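Local coordinates for Tat pathway signal sequence domain protein (Parabacteroides merdae, PDB 4Q9A), which probably hydrolyses ester bonds as a GDSL-like lipase or acylhydrolase of the SGNH hydrolase clan, at residues T141-C146 / F180-V185; I14-D19 / P96-I101; P148-D153 / P164-F169; E121-D126 / K171-L176. One frame throughout, in Å; residues are numbered along the deposited sequence.

How the contacts relate
The four contacts trace one principle, the layered building of an alpha/beta/alpha sandwich of the SGNH hydrolase type. Contact 2 comes first along the chain, packing the loop 14-19 on strand 98-102. Contact 1 joins strand 142-146, the neighbour of strand 98-102, to the last strand, 183-185; its centre lies about 11 Å from that of contact 2. Contact 4 pairs helices 120-137 and 167-179, which lead into the two strands of contact 1, so the segments of contacts 1 and 4 alternate in sequence. Contact 3, centred about 29 Å from contact 2, shares helix 167-179 with contact 4. Contacts 1 and 2 thus build the central sheet, contacts 3 and 4 the helices and strand-end loop beside it.

Contact 1: residues T141-C146 / F180-V185; sequences TQIVLC and FNTIFV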
# COMPACT_ATOMS: atom_id res chain seq x y z
N THR A 141 3.89 -19.63 -18.29
CA THR A 141 3.38 -18.86 -17.16
C THR A 141 3.83 -19.50 -15.84
O THR A 141 3.69 -20.72 -15.63
CB THR A 141 1.86 -18.71 -17.24
OG1 THR A 141 1.56 -18.01 -18.45
CG2 THR A 141 1.27 -17.94 -16.05
N GLN A 142 4.35 -18.63 -14.95
CA GLN A 142 4.74 -18.97 -13.61
C GLN A 142 3.51 -18.73 -12.74
O GLN A 142 3.00 -17.61 -12.68
CB GLN A 142 5.92 -18.10 -13.18
CG GLN A 142 7.20 -18.38 -13.93
CD GLN A 142 8.30 -17.48 -13.45
OE1 GLN A 142 8.87 -17.66 -12.36
NE2 GLN A 142 8.65 -16.50 -14.25
N ILE A 143 3.00 -19.81 -12.11
CA ILE A 143 1.81 -19.71 -11.25
C ILE A 143 2.22 -19.57 -9.76
O ILE A 143 3.13 -20.25 -9.26
CB ILE A 143 0.83 -20.90 -11.47
CG1 ILE A 143 0.53 -21.12 -12.95
CG2 ILE A 143 -0.47 -20.68 -10.67
CD1 ILE A 143 -0.22 -22.41 -13.25
N VAL A 144 1.51 -18.66 -9.07
CA VAL A 144 1.54 -18.36 -7.65
C VAL A 144 0.16 -18.75 -7.16
O VAL A 144 -0.81 -18.04 -7.44
CB VAL A 144 1.89 -16.87 -7.31
CG1 VAL A 144 2.07 -16.70 -5.82
CG2 VAL A 144 3.12 -16.40 -8.04
N LEU A 145 0.06 -19.91 -6.52
CA LEU A 145 -1.19 -20.40 -5.94
C LEU A 145 -1.20 -20.04 -4.46
O LEU A 145 -0.25 -20.37 -3.74
CB LEU A 145 -1.36 -21.91 -6.17
CG LEU A 145 -2.76 -22.47 -5.89
CD1 LEU A 145 -3.80 -21.93 -6.88
CD2 LEU A 145 -2.74 -23.97 -5.88
N CYS A 146 -2.23 -19.30 -4.02
CA CYS A 146 -2.38 -18.81 -2.65
C CYS A 146 -3.29 -19.71 -1.81
O CYS A 146 -4.28 -20.26 -2.31
CB CYS A 146 -2.92 -17.38 -2.67
SG CYS A 146 -1.88 -16.20 -3.56
N PHE A 180 1.50 -29.33 -9.69
CA PHE A 180 1.85 -28.48 -10.82
C PHE A 180 3.18 -27.75 -10.57
O PHE A 180 3.63 -27.01 -11.44
CB PHE A 180 0.70 -27.49 -11.11
CG PHE A 180 -0.56 -28.19 -11.56
CD1 PHE A 180 -1.49 -28.64 -10.62
CD2 PHE A 180 -0.78 -28.47 -12.90
CE1 PHE A 180 -2.63 -29.35 -11.03
CE2 PHE A 180 -1.92 -29.17 -13.31
CZ PHE A 180 -2.85 -29.60 -12.37
N ASN A 181 3.81 -27.97 -9.40
CA ASN A 181 5.08 -27.39 -8.95
C ASN A 181 5.07 -25.83 -9.05
O ASN A 181 5.95 -25.22 -9.65
CB ASN A 181 6.27 -28.00 -9.69
CG ASN A 181 7.60 -27.53 -9.15
OD1 ASN A 181 7.83 -27.47 -7.93
ND2 ASN A 181 8.46 -27.07 -10.05
N THR A 182 4.04 -25.23 -8.44
CA THR A 182 3.86 -23.78 -8.41
C THR A 182 4.42 -23.19 -7.10
O THR A 182 4.87 -23.93 -6.22
CB THR A 182 2.36 -23.43 -8.52
OG1 THR A 182 1.71 -23.74 -7.29
CG2 THR A 182 1.67 -24.14 -9.66
N ILE A 183 4.37 -21.86 -6.98
CA ILE A 183 4.73 -21.18 -5.73
C ILE A 183 3.46 -21.22 -4.86
O ILE A 183 2.34 -21.13 -5.40
CB ILE A 183 5.30 -19.73 -5.94
CG1 ILE A 183 6.60 -19.75 -6.80
CG2 ILE A 183 5.46 -18.96 -4.61
CD1 ILE A 183 7.92 -19.68 -6.09
N PHE A 184 3.63 -21.42 -3.54
CA PHE A 184 2.51 -21.50 -2.63
C PHE A 184 2.63 -20.43 -1.51
O PHE A 184 3.62 -20.38 -0.78
CB PHE A 184 2.40 -22.93 -2.08
CG PHE A 184 1.13 -23.17 -1.30
CD1 PHE A 184 -0.11 -23.21 -1.93
CD2 PHE A 184 1.17 -23.33 0.08
CE1 PHE A 184 -1.29 -23.41 -1.20
CE2 PHE A 184 -0.00 -23.52 0.82
CZ PHE A 184 -1.23 -23.58 0.17
N VAL A 185 1.62 -19.54 -1.42
CA VAL A 185 1.63 -18.50 -0.38
C VAL A 185 0.77 -19.04 0.79
O VAL A 185 -0.43 -19.25 0.62
CB VAL A 185 1.19 -17.08 -0.86
CG1 VAL A 185 1.65 -16.03 0.14
CG2 VAL A 185 1.75 -16.74 -2.24
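Val-144 holds CG1 anti to its backbone N (chi1 -173°), and Val-185 sets CG2 anti to its carbonyl carbon; the two side chains cross obliquely, with 3.6 Å between Val-144 CG1 and Val-185 CG2. Val-185 CG2 also lies 3.9 Å from Cys-146 SG. With Ile-183, these three residues occupy one face of the sheet, where Trp-222 and Met-221 of helix 212-226 add to the packing. Leu-145 and Phe-184 face the other way; Phe-184 CD1 comes obliquely to 3.4 Å from Leu-145 O, and its ring rests on Ala-173 and Arg-174 of helix 167-179.

Parallel pairing sets Val-144 beside Ile-183, Leu-145 beside Phe-184 and Cys-146 beside Val-185, the strand segments running only 27° apart. Ile-183 N gives its hydrogen to Ile-143 O at 3.1 Å in a nearly straight bond. Its carbonyl accepts in turn from Leu-145, with Leu-145 N 2.8 Å from Ile-183 O, and Leu-145 O takes the N-H of Val-185. Thr-182 adds a local bond: Thr-182 OG1 lies 3.3 Å from Ile-183 O, well above the carbonyl plane. Thr-182 CG2 packs 3.8 Å from Ile-143 CB.

Backbone bonding thus sets the register and apolar side chains pack the valine face, while Ile-183 O has two donors, an N-H from the neighbouring strand and a local hydroxyl, arriving from opposite faces of its plane.

Contact 2: residues I14-D19 / P96-I101; sequences INLKKD and PDVLSI
Ile-14 and Val-98 bring their CA atoms to 7.8 Å, but segment 14-19 has no regular structure and forms no hydrogen bond to 96-101, so side chains alone bridge the gap. Ile-14 and Val-98 reach toward each other tip to tip, with Ile-14 CG2 3.6 Å from Val-98 CG2. Leu-16 comes to the same valine methyl at about a right angle, its CD2 branch 3.8 Å from Val-98 CG2. One Val-98 branch therefore receives two apolar partners from the loop.

Strand 98-102 is the middle one of a five-stranded parallel sheet with order 2-1-3-4-5, the core of the three-layered alpha/beta/alpha fold of SGNH hydrolases. The loop leads into its neighbour, strand 21-26, and also reaches strand 142-146, where Asn-15 O accepts from Gln-142 NE2.

At the solvent side, Lys-17 starts from a CG placed between its backbone N and carbonyl carbon (chi1 59°) and then runs extended across Asp-97. It makes a salt bridge of 3.4 Å between Lys-17 NZ and Asp-97 OD1. Lys-17 CE is as close as the ammonium, at 3.3 Å from Asp-97 OD1, so this is a loose ion pair without a hydrogen bond. The other carboxylate oxygen, Asp-97 OD2, accepts the backbone N-H of Val-21 at the opening of strand 21-26.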
# COMPACT_ATOMS: atom_id res chain seq x y z
N ILE A 14 10.21 -16.73 -8.26
CA ILE A 14 9.58 -16.21 -9.46
C ILE A 14 10.66 -15.36 -10.19
O ILE A 14 11.37 -14.59 -9.54
CB ILE A 14 8.28 -15.43 -9.09
CG1 ILE A 14 7.17 -16.41 -8.56
CG2 ILE A 14 7.78 -14.51 -10.23
CD1 ILE A 14 6.30 -17.19 -9.63
N ASN A 15 10.82 -15.57 -11.51
CA ASN A 15 11.80 -14.84 -12.31
C ASN A 15 11.06 -13.83 -13.19
O ASN A 15 10.13 -14.20 -13.91
CB ASN A 15 12.67 -15.81 -13.15
CG ASN A 15 13.30 -16.98 -12.38
OD1 ASN A 15 14.27 -16.81 -11.63
ND2 ASN A 15 12.79 -18.20 -12.59
N LEU A 16 11.41 -12.54 -13.09
CA LEU A 16 10.76 -11.48 -13.86
C LEU A 16 11.66 -10.94 -14.94
O LEU A 16 12.86 -10.79 -14.71
CB LEU A 16 10.33 -10.31 -12.97
CG LEU A 16 9.44 -10.60 -11.76
CD1 LEU A 16 9.34 -9.38 -10.91
CD2 LEU A 16 8.03 -11.05 -12.15
N LYS A 17 11.08 -10.60 -16.10
CA LYS A 17 11.80 -10.00 -17.22
C LYS A 17 11.36 -8.55 -17.38
O LYS A 17 10.42 -8.12 -16.71
CB LYS A 17 11.54 -10.80 -18.51
CG LYS A 17 10.07 -10.91 -18.92
CD LYS A 17 9.98 -11.67 -20.21
CE LYS A 17 8.58 -11.95 -20.64
NZ LYS A 17 8.56 -12.96 -21.74
N LYS A 18 11.99 -7.79 -18.30
CA LYS A 18 11.55 -6.41 -18.58
C LYS A 18 10.15 -6.49 -19.19
O LYS A 18 9.85 -7.43 -19.94
CB LYS A 18 12.53 -5.66 -19.52
CG LYS A 18 12.38 -4.14 -19.47
CD LYS A 18 13.37 -3.40 -20.38
CE LYS A 18 12.92 -3.26 -21.83
NZ LYS A 18 11.92 -2.17 -22.03
N ASP A 19 9.29 -5.54 -18.81
CA ASP A 19 7.91 -5.41 -19.28
C ASP A 19 7.09 -6.71 -19.04
O ASP A 19 6.18 -7.01 -19.81
CB ASP A 19 7.85 -4.97 -20.77
CG ASP A 19 8.81 -3.85 -21.13
OD1 ASP A 19 8.73 -2.77 -20.50
OD2 ASP A 19 9.62 -4.04 -22.06
N PRO A 96 -0.29 -13.74 -19.27
CA PRO A 96 0.53 -13.37 -18.11
C PRO A 96 1.82 -14.17 -17.96
O PRO A 96 1.84 -15.40 -18.10
CB PRO A 96 -0.39 -13.63 -16.91
CG PRO A 96 -1.38 -14.64 -17.41
CD PRO A 96 -1.60 -14.29 -18.84
N ASP A 97 2.90 -13.46 -17.65
CA ASP A 97 4.21 -14.04 -17.38
C ASP A 97 4.19 -14.68 -15.97
O ASP A 97 4.80 -15.73 -15.73
CB ASP A 97 5.30 -12.96 -17.53
CG ASP A 97 5.48 -12.50 -18.98
OD1 ASP A 97 5.74 -13.36 -19.85
OD2 ASP A 97 5.38 -11.28 -19.24
N VAL A 98 3.44 -14.03 -15.06
CA VAL A 98 3.23 -14.45 -13.67
C VAL A 98 1.74 -14.33 -13.37
O VAL A 98 1.17 -13.24 -13.45
CB VAL A 98 4.11 -13.64 -12.69
CG1 VAL A 98 3.80 -14.00 -11.24
CG2 VAL A 98 5.58 -13.84 -12.98
N LEU A 99 1.11 -15.45 -13.04
CA LEU A 99 -0.31 -15.50 -12.71
C LEU A 99 -0.49 -15.92 -11.25
O LEU A 99 0.10 -16.88 -10.81
CB LEU A 99 -1.04 -16.46 -13.69
CG LEU A 99 -2.47 -16.88 -13.35
CD1 LEU A 99 -3.46 -15.74 -13.56
CD2 LEU A 99 -2.85 -18.08 -14.15
N SER A 100 -1.31 -15.17 -10.50
CA SER A 100 -1.57 -15.42 -9.09
C SER A 100 -3.05 -15.76 -8.91
O SER A 100 -3.93 -15.07 -9.44
CB SER A 100 -1.17 -14.21 -8.24
OG SER A 100 -1.63 -14.36 -6.91
N ILE A 101 -3.31 -16.86 -8.19
CA ILE A 101 -4.67 -17.34 -7.96
C ILE A 101 -4.92 -17.52 -6.47
O ILE A 101 -4.15 -18.20 -5.78
CB ILE A 101 -4.96 -18.65 -8.76
CG1 ILE A 101 -4.74 -18.43 -10.28
CG2 ILE A 101 -6.39 -19.21 -8.47
CD1 ILE A 101 -4.40 -19.65 -11.05

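Contact 3: residues P148-D153 / P164-F169; sequences PFTLRD and PMFDEF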
# COMPACT_ATOMS: atom_id res chain seq x y z
N PRO A 148 -6.21 -20.54 0.61
CA PRO A 148 -7.47 -19.93 1.12
C PRO A 148 -7.43 -19.94 2.66
O PRO A 148 -6.80 -20.85 3.24
CB PRO A 148 -8.56 -20.83 0.54
CG PRO A 148 -7.90 -22.12 0.28
CD PRO A 148 -6.46 -21.87 0.01
N PHE A 149 -7.99 -18.92 3.33
CA PHE A 149 -7.85 -18.77 4.78
C PHE A 149 -9.07 -18.19 5.49
O PHE A 149 -9.96 -17.63 4.86
CB PHE A 149 -6.66 -17.80 5.06
CG PHE A 149 -6.84 -16.44 4.40
CD1 PHE A 149 -7.54 -15.42 5.05
CD2 PHE A 149 -6.39 -16.20 3.11
CE1 PHE A 149 -7.78 -14.20 4.42
CE2 PHE A 149 -6.62 -14.98 2.48
CZ PHE A 149 -7.31 -13.98 3.14
N THR A 150 -9.03 -18.21 6.85
CA THR A 150 -10.03 -17.63 7.75
C THR A 150 -9.41 -17.23 9.09
O THR A 150 -8.48 -17.89 9.59
CB THR A 150 -11.20 -18.58 8.06
OG1 THR A 150 -10.69 -19.75 8.71
CG2 THR A 150 -12.06 -18.92 6.84
N LEU A 151 -9.99 -16.20 9.72
CA LEU A 151 -9.68 -15.74 11.05
C LEU A 151 -10.90 -16.15 11.93
O LEU A 151 -12.01 -15.65 11.73
CB LEU A 151 -9.37 -14.23 11.04
CG LEU A 151 -8.02 -13.83 10.37
CD1 LEU A 151 -8.20 -13.52 8.85
CD2 LEU A 151 -7.39 -12.65 11.08
N ARG A 152 -10.70 -17.18 12.79
CA ARG A 152 -11.71 -17.83 13.63
C ARG A 152 -12.59 -16.86 14.44
O ARG A 152 -13.80 -17.13 14.62
CB ARG A 152 -11.04 -18.82 14.59
CG ARG A 152 -10.55 -20.09 13.91
CD ARG A 152 -10.33 -21.24 14.88
NE ARG A 152 -9.88 -22.45 14.20
CZ ARG A 152 -10.17 -23.69 14.59
NH1 ARG A 152 -10.91 -23.90 15.68
NH2 ARG A 152 -9.72 -24.73 13.91
N ASP A 153 -11.99 -15.76 14.93
CA ASP A 153 -12.75 -14.77 15.70
C ASP A 153 -13.27 -13.62 14.82
O ASP A 153 -13.50 -12.51 15.30
CB ASP A 153 -11.94 -14.23 16.89
CG ASP A 153 -12.79 -13.82 18.10
OD1 ASP A 153 -14.00 -14.22 18.16
OD2 ASP A 153 -12.25 -13.13 19.00
N PRO A 164 -13.50 -29.01 11.22
CA PRO A 164 -12.29 -29.09 10.37
C PRO A 164 -12.51 -29.13 8.86
O PRO A 164 -11.54 -29.19 8.11
CB PRO A 164 -11.67 -30.42 10.82
CG PRO A 164 -12.85 -31.28 11.17
CD PRO A 164 -13.89 -30.34 11.73
N MSE A 165 -13.78 -29.10 8.41
CA MSE A 165 -14.20 -29.18 7.01
C MSE A 165 -13.35 -28.32 6.08
O MSE A 165 -12.83 -28.82 5.08
CB MSE A 165 -15.66 -28.74 6.85
CG MSE A 165 -16.68 -29.73 7.38
SE MSE A 165 -16.76 -29.73 9.31
CE MSE A 165 -17.65 -28.03 9.66
N PHE A 166 -13.22 -27.02 6.42
CA PHE A 166 -12.51 -26.06 5.58
C PHE A 166 -11.01 -26.38 5.46
O PHE A 166 -10.43 -26.09 4.40
CB PHE A 166 -12.73 -24.61 6.05
CG PHE A 166 -12.18 -23.58 5.09
CD1 PHE A 166 -12.77 -23.38 3.84
CD2 PHE A 166 -11.05 -22.83 5.42
CE1 PHE A 166 -12.25 -22.43 2.95
CE2 PHE A 166 -10.53 -21.88 4.53
CZ PHE A 166 -11.14 -21.69 3.30
N ASP A 167 -10.39 -27.01 6.49
CA ASP A 167 -8.96 -27.38 6.47
C ASP A 167 -8.62 -28.28 5.27
O ASP A 167 -7.48 -28.25 4.79
CB ASP A 167 -8.55 -28.06 7.78
CG ASP A 167 -8.93 -27.32 9.06
OD1 ASP A 167 -9.13 -26.07 8.99
OD2 ASP A 167 -9.02 -27.99 10.14
N GLU A 168 -9.62 -29.02 4.75
CA GLU A 168 -9.51 -29.92 3.59
C GLU A 168 -9.31 -29.12 2.31
O GLU A 168 -8.64 -29.60 1.40
CB GLU A 168 -10.74 -30.83 3.49
CG GLU A 168 -10.76 -31.91 4.56
CD GLU A 168 -9.50 -32.74 4.70
OE1 GLU A 168 -9.03 -33.29 3.67
OE2 GLU A 168 -8.96 -32.84 5.83
N PHE A 169 -9.86 -27.89 2.28
CA PHE A 169 -9.74 -26.95 1.17
C PHE A 169 -8.32 -26.40 1.11
O PHE A 169 -7.75 -26.29 0.02
CB PHE A 169 -10.78 -25.83 1.29
CG PHE A 169 -12.17 -26.22 0.83
CD1 PHE A 169 -12.97 -27.05 1.59
CD2 PHE A 169 -12.67 -25.75 -0.38
CE1 PHE A 169 -14.24 -27.44 1.15
CE2 PHE A 169 -13.95 -26.12 -0.82
CZ PHE A 169 -14.72 -26.96 -0.04
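Phe-166 lays the far end of its ring against Pro-148, with Phe-166 CZ 3.9 Å from Pro-148 CB. CG stands anti to the backbone N (chi1 -172°), on a side chain that leaves the backbone toward the loop 148-153. Neighbouring atom CE2 serves two more residues. Thr-150 slides past the phenylalanine in the opposite direction, bringing its methyl to 4.1 Å, Thr-150 CG2 to Phe-166 CE2, from an oblique side, while its hydroxyl OG1 is hydrogen-bonded to Tyr-163 OH. The backbone of Phe-149 comes instead to the ring edge, near its plane, with Phe-149 N also 4.1 Å from Phe-166 CE2. Pro-148 extends the packing down the chain, with Pro-148 CG 4.2 Å from Phe-169 O.

Loop 148-153 follows the C-terminal end of strand 142-146, on the side of the parallel sheet where enzymes of the SGNH hydrolase fold commonly build their active site, and 164-169 includes the first residues of helix 167-179 on one flank of that sheet. The contact is thus buried packing between a strand-end loop and the beginning of a helix.

Aromatic neighbours continue it in several directions. Trp-162 meets the Phe-166 ring edge to face, while Phe-149 turns away from Phe-166 and stacks its ring on Phe-191. Phe-169, whose ring edge has Met-165 O in its plane, also meets the rings of Tyr-108 and Tyr-123. At the loop's far end, Arg-152 makes a cation-pi contact with Tyr-163, the residue that also holds the Thr-150 hydroxyl.

Contact 4: residues E121-D126 / K171-L176; sequences ETYEND and KSARKL
Glu-124 sends one carboxylate oxygen to each of two residues on the opposing helix. Its CG stands anti to the backbone N (chi1 -163°) and the chain runs extended beyond it. Glu-124 OE2 forms a salt bridge with Lys-175 NZ at 3.1 Å; the ammonium meets the oxygen on its syn side, 25° out of the carboxylate plane. The two side chains cross at about a right angle, although both are extended. Glu-124 OE1 lies 3.0 Å from Ser-172 OG, but the serine proton is not settled, because Glu-168 O, one turn earlier on the same helix, is also within reach.

Carbon contacts lie beside this polar group. Leu-176 CD1 comes to 3.9 Å from Glu-124 CG, packing against the aliphatic part of the glutamate. The Tyr-123 ring turns its edge to Ser-172, with Tyr-123 CE2 4.0 Å from Ser-172 CB, and Tyr-123 OH sits 3.9 Å from Ala-173 CB.

The helix segments run nearly parallel, 19° apart with 9.9 Å between their axes. Helix 120-137 links strand 98-102 to 142-146, and helix 167-179 links 142-146 to 183-185. Both are thus connectors of successive beta-alpha-beta crossovers, packed side by side in one helical layer of the fold.

Further out, Arg-128 salt-bridges Glu-124 OE2 from within its own helix, so two cationic groups share that oxygen and would be expected to stabilise its negative charge. Tyr-123 OH is hydrogen-bonded to Ile-103 O, just beyond strand 98-102, which ties the ring's end to the sheet side of the helix. Leu-127 and Leu-131 receive Leu-176 along the next turns of helix 120-137.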
# COMPACT_ATOMS: atom_id res chain seq x y z
N GLU A 121 -14.19 -32.14 -3.06
CA GLU A 121 -13.97 -32.93 -4.27
C GLU A 121 -14.16 -32.04 -5.47
O GLU A 121 -13.26 -31.97 -6.33
CB GLU A 121 -14.97 -34.08 -4.34
CG GLU A 121 -14.58 -35.35 -3.62
CD GLU A 121 -15.24 -36.56 -4.26
OE1 GLU A 121 -16.41 -36.45 -4.68
OE2 GLU A 121 -14.56 -37.61 -4.37
N THR A 122 -15.30 -31.31 -5.50
CA THR A 122 -15.65 -30.37 -6.57
C THR A 122 -14.51 -29.40 -6.78
O THR A 122 -13.95 -29.34 -7.87
CB THR A 122 -16.96 -29.61 -6.26
OG1 THR A 122 -17.95 -30.52 -5.82
CG2 THR A 122 -17.47 -28.84 -7.44
N TYR A 123 -14.12 -28.72 -5.68
CA TYR A 123 -13.07 -27.71 -5.59
C TYR A 123 -11.71 -28.24 -6.11
O TYR A 123 -11.13 -27.62 -7.01
CB TYR A 123 -12.96 -27.22 -4.12
CG TYR A 123 -11.78 -26.31 -3.86
CD1 TYR A 123 -11.76 -25.01 -4.34
CD2 TYR A 123 -10.68 -26.75 -3.12
CE1 TYR A 123 -10.67 -24.18 -4.14
CE2 TYR A 123 -9.59 -25.91 -2.88
CZ TYR A 123 -9.59 -24.62 -3.39
OH TYR A 123 -8.53 -23.77 -3.14
N GLU A 124 -11.22 -29.38 -5.57
CA GLU A 124 -9.93 -29.97 -5.95
C GLU A 124 -9.92 -30.42 -7.42
O GLU A 124 -8.94 -30.16 -8.11
CB GLU A 124 -9.53 -31.13 -5.01
CG GLU A 124 -8.06 -31.50 -5.10
CD GLU A 124 -7.65 -32.74 -4.34
OE1 GLU A 124 -7.53 -32.66 -3.09
OE2 GLU A 124 -7.42 -33.79 -4.99
N ASN A 125 -11.00 -31.03 -7.90
CA ASN A 125 -11.07 -31.45 -9.30
C ASN A 125 -11.12 -30.26 -10.26
O ASN A 125 -10.40 -30.26 -11.26
CB ASN A 125 -12.26 -32.37 -9.53
CG ASN A 125 -12.11 -33.71 -8.87
OD1 ASN A 125 -11.06 -34.36 -8.94
ND2 ASN A 125 -13.17 -34.17 -8.23
N ASP A 126 -11.94 -29.26 -9.94
CA ASP A 126 -12.11 -28.04 -10.75
C ASP A 126 -10.81 -27.23 -10.84
O ASP A 126 -10.48 -26.74 -11.93
CB ASP A 126 -13.26 -27.17 -10.21
CG ASP A 126 -14.67 -27.67 -10.52
OD1 ASP A 126 -14.82 -28.84 -10.97
OD2 ASP A 126 -15.63 -26.90 -10.28
N LYS A 171 -5.69 -28.04 2.35
CA LYS A 171 -4.93 -29.25 2.02
C LYS A 171 -4.85 -29.42 0.51
O LYS A 171 -3.80 -29.78 -0.02
CB LYS A 171 -5.61 -30.50 2.63
CG LYS A 171 -5.12 -30.93 4.01
CD LYS A 171 -5.90 -32.17 4.48
CE LYS A 171 -5.52 -32.70 5.86
NZ LYS A 171 -5.83 -31.73 6.95
N SER A 172 -5.99 -29.17 -0.18
CA SER A 172 -6.14 -29.32 -1.62
C SER A 172 -5.33 -28.27 -2.34
O SER A 172 -4.56 -28.61 -3.26
CB SER A 172 -7.61 -29.26 -2.02
OG SER A 172 -8.33 -30.31 -1.42
N ALA A 173 -5.44 -27.01 -1.92
CA ALA A 173 -4.68 -25.92 -2.53
C ALA A 173 -3.19 -26.24 -2.49
O ALA A 173 -2.52 -26.13 -3.53
CB ALA A 173 -4.97 -24.60 -1.83
N ARG A 174 -2.69 -26.75 -1.33
CA ARG A 174 -1.28 -27.12 -1.17
C ARG A 174 -0.92 -28.30 -2.06
O ARG A 174 0.12 -28.24 -2.74
CB ARG A 174 -0.94 -27.43 0.29
CG ARG A 174 0.56 -27.64 0.50
CD ARG A 174 0.92 -27.96 1.94
NE ARG A 174 0.71 -26.81 2.84
CZ ARG A 174 1.57 -25.81 3.00
NH1 ARG A 174 2.71 -25.78 2.31
NH2 ARG A 174 1.29 -24.81 3.83
N LYS A 175 -1.75 -29.37 -2.06
CA LYS A 175 -1.55 -30.61 -2.84
C LYS A 175 -1.38 -30.29 -4.34
O LYS A 175 -0.52 -30.88 -5.01
CB LYS A 175 -2.74 -31.56 -2.63
CG LYS A 175 -2.68 -32.90 -3.36
CD LYS A 175 -4.00 -33.67 -3.17
CE LYS A 175 -4.05 -35.00 -3.89
NZ LYS A 175 -5.37 -35.66 -3.72
N LEU A 176 -2.18 -29.32 -4.82
CA LEU A 176 -2.17 -28.93 -6.21
C LEU A 176 -0.97 -28.06 -6.53
O LEU A 176 -0.43 -28.18 -7.64
CB LEU A 176 -3.49 -28.25 -6.58
CG LEU A 176 -4.68 -29.22 -6.64
CD1 LEU A 176 -5.98 -28.49 -6.55
CD2 LEU A 176 -4.61 -30.15 -7.89